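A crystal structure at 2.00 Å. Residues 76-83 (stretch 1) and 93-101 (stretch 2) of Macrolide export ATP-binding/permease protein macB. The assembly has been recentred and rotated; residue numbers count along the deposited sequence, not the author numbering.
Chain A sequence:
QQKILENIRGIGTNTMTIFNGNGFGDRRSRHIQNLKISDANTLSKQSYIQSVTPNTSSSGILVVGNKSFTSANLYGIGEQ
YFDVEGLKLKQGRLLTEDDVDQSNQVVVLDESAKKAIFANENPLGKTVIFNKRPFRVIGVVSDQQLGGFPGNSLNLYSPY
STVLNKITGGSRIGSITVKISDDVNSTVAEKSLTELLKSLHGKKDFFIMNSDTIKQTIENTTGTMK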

# COMPACT_ATOMS: atom_id res chain seq x y z
N GLY A 76 3.71 -0.79 5.81
CA GLY A 76 4.85 -1.52 5.29
C GLY A 76 4.52 -1.77 3.84
O GLY A 76 3.66 -2.60 3.54
N ILE A 77 5.17 -1.04 2.95
CA ILE A 77 4.80 -1.07 1.52
C ILE A 77 6.00 -1.29 0.60
O ILE A 77 7.15 -1.29 1.05
N GLY A 78 5.73 -1.51 -0.69
CA GLY A 78 6.79 -1.70 -1.66
C GLY A 78 7.40 -0.41 -2.20
O GLY A 78 6.81 0.66 -2.10
N GLU A 79 8.59 -0.54 -2.79
CA GLU A 79 9.28 0.58 -3.44
C GLU A 79 8.41 1.42 -4.38
O GLU A 79 8.52 2.64 -4.40
N GLN A 80 7.55 0.77 -5.17
CA GLN A 80 6.72 1.46 -6.15
C GLN A 80 5.46 2.10 -5.56
O GLN A 80 4.65 2.67 -6.29
N TYR A 81 5.29 2.00 -4.24
CA TYR A 81 4.07 2.48 -3.62
C TYR A 81 3.78 3.96 -3.93
O TYR A 81 2.66 4.32 -4.28
N PHE A 82 4.79 4.80 -3.79
CA PHE A 82 4.58 6.24 -3.92
C PHE A 82 4.18 6.64 -5.34
O PHE A 82 3.31 7.49 -5.53
N ASP A 83 4.81 6.00 -6.32
CA ASP A 83 4.50 6.27 -7.72
C ASP A 83 3.06 5.87 -8.07
O ASP A 83 2.32 6.65 -8.66
N ARG A 93 14.32 11.83 0.39
CA ARG A 93 14.29 10.76 -0.60
C ARG A 93 13.19 9.74 -0.30
O ARG A 93 12.63 9.71 0.80
N LEU A 94 12.88 8.90 -1.29
CA LEU A 94 11.93 7.81 -1.13
C LEU A 94 12.66 6.50 -0.83
O LEU A 94 13.90 6.46 -0.86
N LEU A 95 11.91 5.44 -0.56
CA LEU A 95 12.50 4.13 -0.33
C LEU A 95 13.18 3.65 -1.60
O LEU A 95 12.75 3.99 -2.71
N THR A 96 14.23 2.85 -1.41
CA THR A 96 14.95 2.22 -2.51
C THR A 96 14.87 0.71 -2.38
O THR A 96 14.41 0.17 -1.36
N GLU A 97 15.32 0.01 -3.42
CA GLU A 97 15.37 -1.45 -3.39
C GLU A 97 16.27 -1.91 -2.25
O GLU A 97 16.04 -2.96 -1.65
N ASP A 98 17.28 -1.11 -1.95
CA ASP A 98 18.21 -1.46 -0.87
C ASP A 98 17.53 -1.39 0.50
O ASP A 98 17.83 -2.18 1.39
N ASP A 99 16.65 -0.41 0.68
CA ASP A 99 15.90 -0.31 1.94
C ASP A 99 15.06 -1.57 2.12
O ASP A 99 15.05 -2.19 3.18
N VAL A 100 14.37 -1.95 1.06
CA VAL A 100 13.54 -3.15 1.08
C VAL A 100 14.38 -4.41 1.34
O VAL A 100 14.06 -5.19 2.23
N ASP A 101 15.44 -4.59 0.55
CA ASP A 101 16.31 -5.76 0.68
C ASP A 101 16.96 -5.90 2.06
O ASP A 101 17.12 -7.02 2.57

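The contact buries 361 Å² in total and has an apolar end centred on Phe82 and a polar end centred on Glu79. Phe82 points toward stretch 2 (chi1 -53°, m), and Leu94 and Leu95, whose CA-to-CB bonds point toward stretch 1, line the side of the ring that faces stretch 2. Leu94 (m, t) lies over one ring face: its CD2 sits 4.2 Å from the Phe82 ring centroid, 15° off the normal, a CH-pi contact, while Leu94 CD1 reaches Phe82 CB at 4.0 Å. Leu95 (m, m) takes the ring edge near its plane, where CD2 approaches Phe82 CE2 to 3.2 Å, a tight fit. The ring thus sits in a corner, with Leu94 as the wall over one face and Leu95 as the wall at its edge. The same Leu95 CD2 lies 4.5 Å from Ile77 CD1, the tip of a p, p side chain whose CA-to-CB bond runs sideways.

Glu79 also starts sideways, but its extended t, t chain carries the carboxylate to Thr96 and Glu97, bringing OE2 to 3.8 Å from Thr96 CA and OE1 to 3.6 Å from Glu97 CB. No clear direct hydrogen bond crosses the interface; two waters bridge it. Water 1 donates to Glu79 O (2.7 Å) and Leu95 O (2.9 Å), linking two carbonyls that cannot pair directly. Water 2 donates to Glu79 OE2 (2.7 Å) and accepts from Glu97 N (2.9 Å). Val100 (t) points toward stretch 1, its CG2 4.3 Å from Glu79 N.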

# COMPACT_ATOMS: atom_id res chain seq x y z
CB ILE A 77 4.02 0.21 1.10
CG1 ILE A 77 4.67 1.48 1.67
CG2 ILE A 77 2.59 0.14 1.57
CD1 ILE A 77 6.10 1.75 1.23
CB GLU A 79 10.51 0.06 -4.19
CG GLU A 79 11.15 1.06 -5.13
CD GLU A 79 12.50 0.59 -5.64
OE1 GLU A 79 12.68 -0.64 -5.78
OE2 GLU A 79 13.38 1.45 -5.88
CB GLN A 80 6.31 0.53 -7.30
CG GLN A 80 7.47 -0.04 -8.11
CD GLN A 80 8.47 1.03 -8.52
OE1 GLN A 80 8.10 2.09 -9.03
NE2 GLN A 80 9.75 0.77 -8.28
CB TYR A 81 4.08 2.26 -2.10
CG TYR A 81 2.83 2.76 -1.42
CD1 TYR A 81 2.77 4.04 -0.90
CD2 TYR A 81 1.70 1.96 -1.32
CE1 TYR A 81 1.62 4.51 -0.29
CE2 TYR A 81 0.55 2.42 -0.70
CZ TYR A 81 0.52 3.70 -0.19
OH TYR A 81 -0.62 4.18 0.42
CB PHE A 82 5.81 7.01 -3.46
CG PHE A 82 6.26 6.63 -2.09
CD1 PHE A 82 5.61 7.11 -0.97
CD2 PHE A 82 7.32 5.76 -1.91
CE1 PHE A 82 6.02 6.76 0.30
CE2 PHE A 82 7.73 5.40 -0.65
CZ PHE A 82 7.08 5.90 0.46
CB ASP A 83 5.49 5.54 -8.63
CG ASP A 83 5.21 5.78 -10.11
OD1 ASP A 83 4.86 6.93 -10.47
OD2 ASP A 83 5.33 4.81 -10.89
CB ARG A 93 15.64 10.05 -0.65
CG ARG A 93 15.89 9.10 0.52
CD ARG A 93 17.22 8.39 0.39
NE ARG A 93 17.51 7.49 1.51
CZ ARG A 93 17.07 6.23 1.61
NH1 ARG A 93 16.31 5.72 0.66
NH2 ARG A 93 17.40 5.49 2.66
CB LEU A 94 11.10 7.63 -2.41
CG LEU A 94 10.26 8.82 -2.90
CD1 LEU A 94 9.46 8.41 -4.12
CD2 LEU A 94 9.35 9.33 -1.80
CB LEU A 95 11.46 3.09 0.07
CG LEU A 95 10.75 3.13 1.43
CD1 LEU A 95 11.76 3.26 2.57
CD2 LEU A 95 9.78 4.26 1.47
CB THR A 96 16.45 2.60 -2.49
OG1 THR A 96 17.01 2.22 -1.23
CG2 THR A 96 16.63 4.10 -2.69
CB GLU A 97 15.87 -1.99 -4.73
CG GLU A 97 16.13 -3.48 -4.75
CD GLU A 97 16.75 -3.94 -6.07
OE1 GLU A 97 16.23 -3.54 -7.13
OE2 GLU A 97 17.74 -4.69 -6.04
CB ASP A 98 19.44 -0.56 -0.91
CG ASP A 98 20.34 -0.76 0.29
OD1 ASP A 98 20.25 0.04 1.25
OD2 ASP A 98 21.12 -1.74 0.27
CB ASP A 99 14.99 0.92 1.94
CG ASP A 99 15.76 2.22 1.98
OD1 ASP A 99 16.72 2.35 2.77
OD2 ASP A 99 15.39 3.14 1.22
CB VAL A 100 12.78 -3.30 -0.24
CG1 VAL A 100 12.11 -4.67 -0.32
CG2 VAL A 100 11.77 -2.16 -0.39
CB ASP A 101 17.41 -5.72 -0.39
CG ASP A 101 16.93 -6.20 -1.75
OD1 ASP A 101 16.12 -7.14 -1.80
OD2 ASP A 101 17.38 -5.63 -2.77
O HOH W 1 10.01 4.55 -3.28
O HOH W 2 16.07 1.32 -5.91